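Peroxidase (Cellulomonas bogoriensis 69B4 = DSM 16987, PDB 6QZO) binds heme b and, as a member of the DyP-type family, probably acts as a peroxidase that oxidises substrates at the expense of hydrogen peroxide. Local coordinates at residues A[118-123]-A[222-227]; A[227-232]-A[364-369]. All blocks are in the same frame, centred on the assembly; numbering follows the deposited sequence.

How the contacts relate
From the N terminus, the chain runs through helix 107-113 and into the loop holding 118-123. Contact 1 closes after 98 intervening residues, when 222-227 returns to this loop just ahead of strand 229-238. It joins a loop of the N-terminal half of the fold to one of the C-terminal half. Contact 2 then opens at once, because the two share Gly-227. It closes at 364-369, where strand 356-366 ends beside the start of strand 229-238 in the C-terminal sheet. The two loops therefore follow in series and do not cross. They touch in space: Trp-122 packs on Ser-230 and Ala-365, and Leu-225 packs against the backbone of Val-366.

Contact 1 (A[118-123]-A[222-227]); sequences RAPAWL and PGWLTG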
loop_
_atom_site.group_PDB
_atom_site.type_symbol
_atom_site.label_atom_id
_atom_site.label_comp_id
_atom_site.label_asym_id
_atom_site.label_seq_id
_atom_site.Cartn_x
_atom_site.Cartn_y
_atom_site.Cartn_z
ATOM N N ARG A 118 -21.123 -19.410 24.710
ATOM C CA ARG A 118 -19.971 -20.127 24.084
ATOM C C ARG A 118 -18.737 -19.220 24.019
ATOM O O ARG A 118 -17.682 -19.708 23.593
ATOM C CB ARG A 118 -20.344 -20.658 22.697
ATOM C CG ARG A 118 -21.469 -21.686 22.724
ATOM C CD ARG A 118 -21.027 -23.054 23.200
ATOM N NE ARG A 118 -21.919 -24.088 22.675
ATOM C CZ ARG A 118 -22.720 -24.873 23.400
ATOM N NH1 ARG A 118 -22.738 -24.778 24.724
ATOM N NH2 ARG A 118 -23.503 -25.755 22.792
ATOM N N ALA A 119 -18.846 -17.964 24.453
ATOM C CA ALA A 119 -17.729 -16.989 24.480
ATOM C C ALA A 119 -16.682 -17.461 25.480
ATOM O O ALA A 119 -17.008 -17.709 26.636
ATOM C CB ALA A 119 -18.228 -15.610 24.853
ATOM N N PRO A 120 -15.394 -17.603 25.093
ATOM C CA PRO A 120 -14.334 -17.771 26.090
ATOM C C PRO A 120 -14.232 -16.529 26.994
ATOM O O PRO A 120 -14.638 -15.457 26.568
ATOM C CB PRO A 120 -13.062 -17.964 25.256
ATOM C CG PRO A 120 -13.411 -17.409 23.879
ATOM C CD PRO A 120 -14.896 -17.626 23.705
ATOM N N ALA A 121 -13.744 -16.705 28.222
ATOM C CA ALA A 121 -13.599 -15.650 29.251
ATOM C C ALA A 121 -12.767 -14.473 28.711
ATOM O O ALA A 121 -12.970 -13.334 29.164
ATOM C CB ALA A 121 -12.965 -16.224 30.496
ATOM N N TRP A 122 -11.848 -14.727 27.778
ATOM C CA TRP A 122 -10.902 -13.704 27.258
ATOM C C TRP A 122 -11.457 -12.954 26.032
ATOM O O TRP A 122 -10.752 -12.100 25.526
ATOM C CB TRP A 122 -9.541 -14.344 26.977
ATOM C CG TRP A 122 -9.559 -15.590 26.154
ATOM C CD1 TRP A 122 -9.357 -16.865 26.598
ATOM C CD2 TRP A 122 -9.763 -15.689 24.730
ATOM N NE1 TRP A 122 -9.421 -17.751 25.554
ATOM C CE2 TRP A 122 -9.661 -17.059 24.397
ATOM C CE3 TRP A 122 -10.035 -14.769 23.714
ATOM C CZ2 TRP A 122 -9.818 -17.518 23.093
ATOM C CZ3 TRP A 122 -10.191 -15.222 22.427
ATOM C CH2 TRP A 122 -10.098 -16.577 22.124
ATOM N N LEU A 123 -12.677 -13.224 25.584
ATOM C CA LEU A 123 -13.238 -12.557 24.372
ATOM C C LEU A 123 -13.947 -11.270 24.792
ATOM O O LEU A 123 -15.174 -11.300 24.990
ATOM C CB LEU A 123 -14.193 -13.482 23.615
ATOM C CG LEU A 123 -14.723 -12.907 22.309
ATOM C CD1 LEU A 123 -13.562 -12.495 21.421
ATOM C CD2 LEU A 123 -15.626 -13.897 21.595
ATOM N N PRO A 222 -14.143 -23.320 25.759
ATOM C CA PRO A 222 -15.194 -23.972 24.970
ATOM C C PRO A 222 -14.663 -24.849 23.825
ATOM O O PRO A 222 -13.676 -24.497 23.226
ATOM C CB PRO A 222 -15.985 -22.768 24.433
ATOM C CG PRO A 222 -14.924 -21.699 24.214
ATOM C CD PRO A 222 -13.888 -21.946 25.304
ATOM N N GLY A 223 -15.358 -25.961 23.555
ATOM C CA GLY A 223 -14.927 -27.042 22.648
ATOM C C GLY A 223 -14.790 -26.579 21.212
ATOM O O GLY A 223 -13.974 -27.164 20.481
ATOM N N TRP A 224 -15.561 -25.572 20.800
ATOM C CA TRP A 224 -15.587 -25.086 19.393
ATOM C C TRP A 224 -14.253 -24.427 18.993
ATOM O O TRP A 224 -14.025 -24.274 17.777
ATOM C CB TRP A 224 -16.759 -24.127 19.166
ATOM C CG TRP A 224 -16.617 -22.769 19.783
ATOM C CD1 TRP A 224 -17.104 -22.373 20.993
ATOM C CD2 TRP A 224 -15.992 -21.606 19.206
ATOM N NE1 TRP A 224 -16.807 -21.058 21.218
ATOM C CE2 TRP A 224 -16.133 -20.557 20.134
ATOM C CE3 TRP A 224 -15.341 -21.340 17.996
ATOM C CZ2 TRP A 224 -15.652 -19.272 19.896
ATOM C CZ3 TRP A 224 -14.857 -20.072 17.762
ATOM C CH2 TRP A 224 -15.009 -19.054 18.699
ATOM N N LEU A 225 -13.409 -24.047 19.955
ATOM C CA LEU A 225 -12.113 -23.376 19.673
ATOM C C LEU A 225 -10.967 -24.378 19.484
ATOM O O LEU A 225 -9.830 -23.898 19.300
ATOM C CB LEU A 225 -11.785 -22.415 20.816
ATOM C CG LEU A 225 -12.213 -20.971 20.590
ATOM C CD1 LEU A 225 -11.923 -20.179 21.840
ATOM C CD2 LEU A 225 -11.498 -20.353 19.396
ATOM N N THR A 226 -11.219 -25.689 19.488
ATOM C CA THR A 226 -10.176 -26.707 19.193
ATOM C C THR A 226 -9.506 -26.391 17.855
ATOM O O THR A 226 -10.242 -26.295 16.858
ATOM C CB THR A 226 -10.732 -28.132 19.073
ATOM O OG1 THR A 226 -11.598 -28.360 20.184
ATOM C CG2 THR A 226 -9.628 -29.167 19.020
ATOM N N GLY A 227 -8.168 -26.297 17.835
ATOM C CA GLY A 227 -7.372 -25.946 16.643
ATOM C C GLY A 227 -7.318 -24.431 16.429
ATOM O O GLY A 227 -6.648 -23.975 15.461
#
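Leu-225 sets its CD1 methyl against both Trp-122 and Pro-120. The methyl meets CZ2 of Trp-122 at 3.6 Å, and the two side chains reach each other tip to tip. The same CD1 lies 3.7 Å from CG of Pro-120, whose ring crosses the leucine at about a right angle. Pro-120 also packs within its own segment, where a type I beta turn runs from Pro-120 to Leu-123: its CB lies over one face of the Trp-122 ring, offset toward the rim. The prolines Pro-120 and Pro-222 cross at about a right angle, with CB of Pro-120 4.1 Å from CD of Pro-222.

The polar link is made by Trp-224. Its NE1 donates to the backbone O of Arg-118 at 2.9 Å, and the N-H points almost straight at it (173°). The oxygen lies in the indole plane, while NE1 stands above the carbonyl plane. CG of Trp-224 takes the crowded position between the backbone N and the carbonyl carbon (chi1 73°), and CG of Leu-225 lies over one face of the ring. CZ2 of Trp-224 lies 4.2 Å from CD of Pro-120. An alanine in place of Trp-224 would remove this N-H and the indole, and would probably loosen the hold on Arg-118 and Pro-120.

The contact is mostly buried and packs two loops together, away from the annotated heme-binding residues. Helix 378-381 touches Arg-118 and Trp-224, and the guanidinium of Arg-118 forms a salt bridge with the C-terminal carboxylate of Gly-383. Trp-122 and Trp-224 both rest on Ala-365 of strand 356-366.

Contact 2 (A[227-232]-A[364-369]); sequences GGTSMV and FAVPGG
This is an antiparallel strand pairing at one margin of the C-terminal four-stranded sheet, part of the ferredoxin-like fold of DyP-type peroxidases. The start of strand 229-238 lies beside the end of strand 356-366, which is outermost within this chain. Thr-229 with Val-366 and Met-231 with Phe-364 are hydrogen-bonded pairs. Ser-230 with Ala-365 is the non-hydrogen-bonded pair between them. Val-366 N donates a hydrogen bond to Thr-229 O at 2.7 Å, coming from above the carbonyl plane. In return, Thr-229 N meets a lone pair of Val-366 O at 2.9 Å. Met-231 N and Phe-364 O are 2.8 Å apart, and Phe-364 N to Met-231 O completes the second pair.

Thr-229, Met-231, Phe-364 and Val-366 share one face. Thr-229 and Val-366 lie side by side, with CG2 of Thr-229 3.6 Å from CB of Val-366. CB of Met-231 meets CG2 of Val-366 at 3.8 Å. Beyond it the methionine chain is extended (chi2 180°), and its SD makes an oblique Met-aromatic contact, 5.3 Å from the centre of the Phe-364 ring. Val-144 of strand 143-149 touches both residues from the N-terminal sheet.

Past the pairing, the glycines let the backbones close in. CA of Gly-228 is 3.0 Å from Val-366 O, and a CB on Gly-228 would clash there. The two buried hydroxyls are satisfied by backbone oxygens: Thr-229 OG1 by Leu-215 O in a loop, Ser-230 OG by Gln-332 O at the end of strand 323-332. The face of Thr-229, Met-231, Phe-364 and Val-366 meets mainly through apolar contacts and the sulfur-aromatic one.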
loop_
_atom_site.group_PDB
_atom_site.type_symbol
_atom_site.label_atom_id
_atom_site.label_comp_id
_atom_site.label_asym_id
_atom_site.label_seq_id
_atom_site.Cartn_x
_atom_site.Cartn_y
_atom_site.Cartn_z
ATOM N N GLY A 227 -8.168 -26.297 17.835
ATOM C CA GLY A 227 -7.372 -25.946 16.643
ATOM C C GLY A 227 -7.318 -24.431 16.429
ATOM O O GLY A 227 -6.648 -23.975 15.461
ATOM N N GLY A 228 -8.002 -23.679 17.293
ATOM C CA GLY A 228 -8.173 -22.224 17.172
ATOM C C GLY A 228 -7.242 -21.481 18.114
ATOM O O GLY A 228 -6.339 -22.103 18.717
ATOM N N THR A 229 -7.458 -20.181 18.244
ATOM C CA THR A 229 -6.541 -19.275 18.965
ATOM C C THR A 229 -7.289 -17.967 19.219
ATOM O O THR A 229 -8.493 -17.892 18.903
ATOM C CB THR A 229 -5.232 -19.103 18.170
ATOM O OG1 THR A 229 -4.262 -18.411 18.966
ATOM C CG2 THR A 229 -5.436 -18.368 16.862
ATOM N N SER A 230 -6.592 -17.008 19.818
ATOM C CA SER A 230 -7.064 -15.623 20.018
ATOM C C SER A 230 -6.157 -14.706 19.208
ATOM O O SER A 230 -4.991 -15.076 18.994
ATOM C CB SER A 230 -7.072 -15.254 21.469
ATOM O OG SER A 230 -5.755 -15.106 21.955
ATOM N N MET A 231 -6.708 -13.593 18.754
ATOM C CA MET A 231 -6.017 -12.593 17.916
ATOM C C MET A 231 -6.181 -11.227 18.577
ATOM O O MET A 231 -7.315 -10.877 18.915
ATOM C CB MET A 231 -6.621 -12.568 16.514
ATOM C CG MET A 231 -6.139 -11.408 15.664
ATOM S SD MET A 231 -6.944 -11.530 14.038
ATOM C CE MET A 231 -6.580 -9.908 13.396
ATOM N N VAL A 232 -5.065 -10.524 18.771
ATOM C CA VAL A 232 -5.029 -9.094 19.197
ATOM C C VAL A 232 -4.514 -8.277 18.012
ATOM O O VAL A 232 -3.506 -8.683 17.420
ATOM C CB VAL A 232 -4.134 -8.901 20.428
ATOM C CG1 VAL A 232 -3.844 -7.433 20.688
ATOM C CG2 VAL A 232 -4.731 -9.562 21.654
ATOM N N PHE A 364 -10.183 -10.817 19.055
ATOM C CA PHE A 364 -11.002 -11.784 18.279
ATOM C C PHE A 364 -10.660 -13.205 18.720
ATOM O O PHE A 364 -9.496 -13.481 19.105
ATOM C CB PHE A 364 -10.753 -11.649 16.778
ATOM C CG PHE A 364 -11.027 -10.265 16.256
ATOM C CD1 PHE A 364 -12.302 -9.888 15.890
ATOM C CD2 PHE A 364 -10.010 -9.333 16.165
ATOM C CE1 PHE A 364 -12.554 -8.604 15.427
ATOM C CE2 PHE A 364 -10.274 -8.058 15.703
ATOM C CZ PHE A 364 -11.533 -7.697 15.335
ATOM N N ALA A 365 -11.679 -14.067 18.672
ATOM C CA ALA A 365 -11.544 -15.533 18.827
ATOM C C ALA A 365 -11.430 -16.120 17.424
ATOM O O ALA A 365 -12.253 -15.772 16.571
ATOM C CB ALA A 365 -12.728 -16.081 19.568
ATOM N N VAL A 366 -10.435 -16.962 17.207
ATOM C CA VAL A 366 -10.103 -17.520 15.874
ATOM C C VAL A 366 -10.482 -18.994 15.882
ATOM O O VAL A 366 -9.858 -19.800 16.579
ATOM C CB VAL A 366 -8.612 -17.285 15.569
ATOM C CG1 VAL A 366 -8.189 -17.913 14.251
ATOM C CG2 VAL A 366 -8.298 -15.792 15.580
ATOM N N PRO A 367 -11.522 -19.399 15.119
ATOM C CA PRO A 367 -11.862 -20.805 14.996
ATOM C C PRO A 367 -10.656 -21.626 14.541
ATOM O O PRO A 367 -9.703 -21.060 13.977
ATOM C CB PRO A 367 -12.942 -20.861 13.911
ATOM C CG PRO A 367 -13.516 -19.470 13.870
ATOM C CD PRO A 367 -12.416 -18.540 14.334
ATOM N N GLY A 368 -10.739 -22.935 14.777
ATOM C CA GLY A 368 -9.789 -23.918 14.249
ATOM C C GLY A 368 -9.942 -23.995 12.748
ATOM O O GLY A 368 -10.800 -23.278 12.220
ATOM N N GLY A 369 -9.128 -24.818 12.100
ATOM C CA GLY A 369 -9.199 -25.057 10.653
ATOM C C GLY A 369 -10.391 -25.936 10.294
ATOM O O GLY A 369 -11.219 -26.252 11.194
#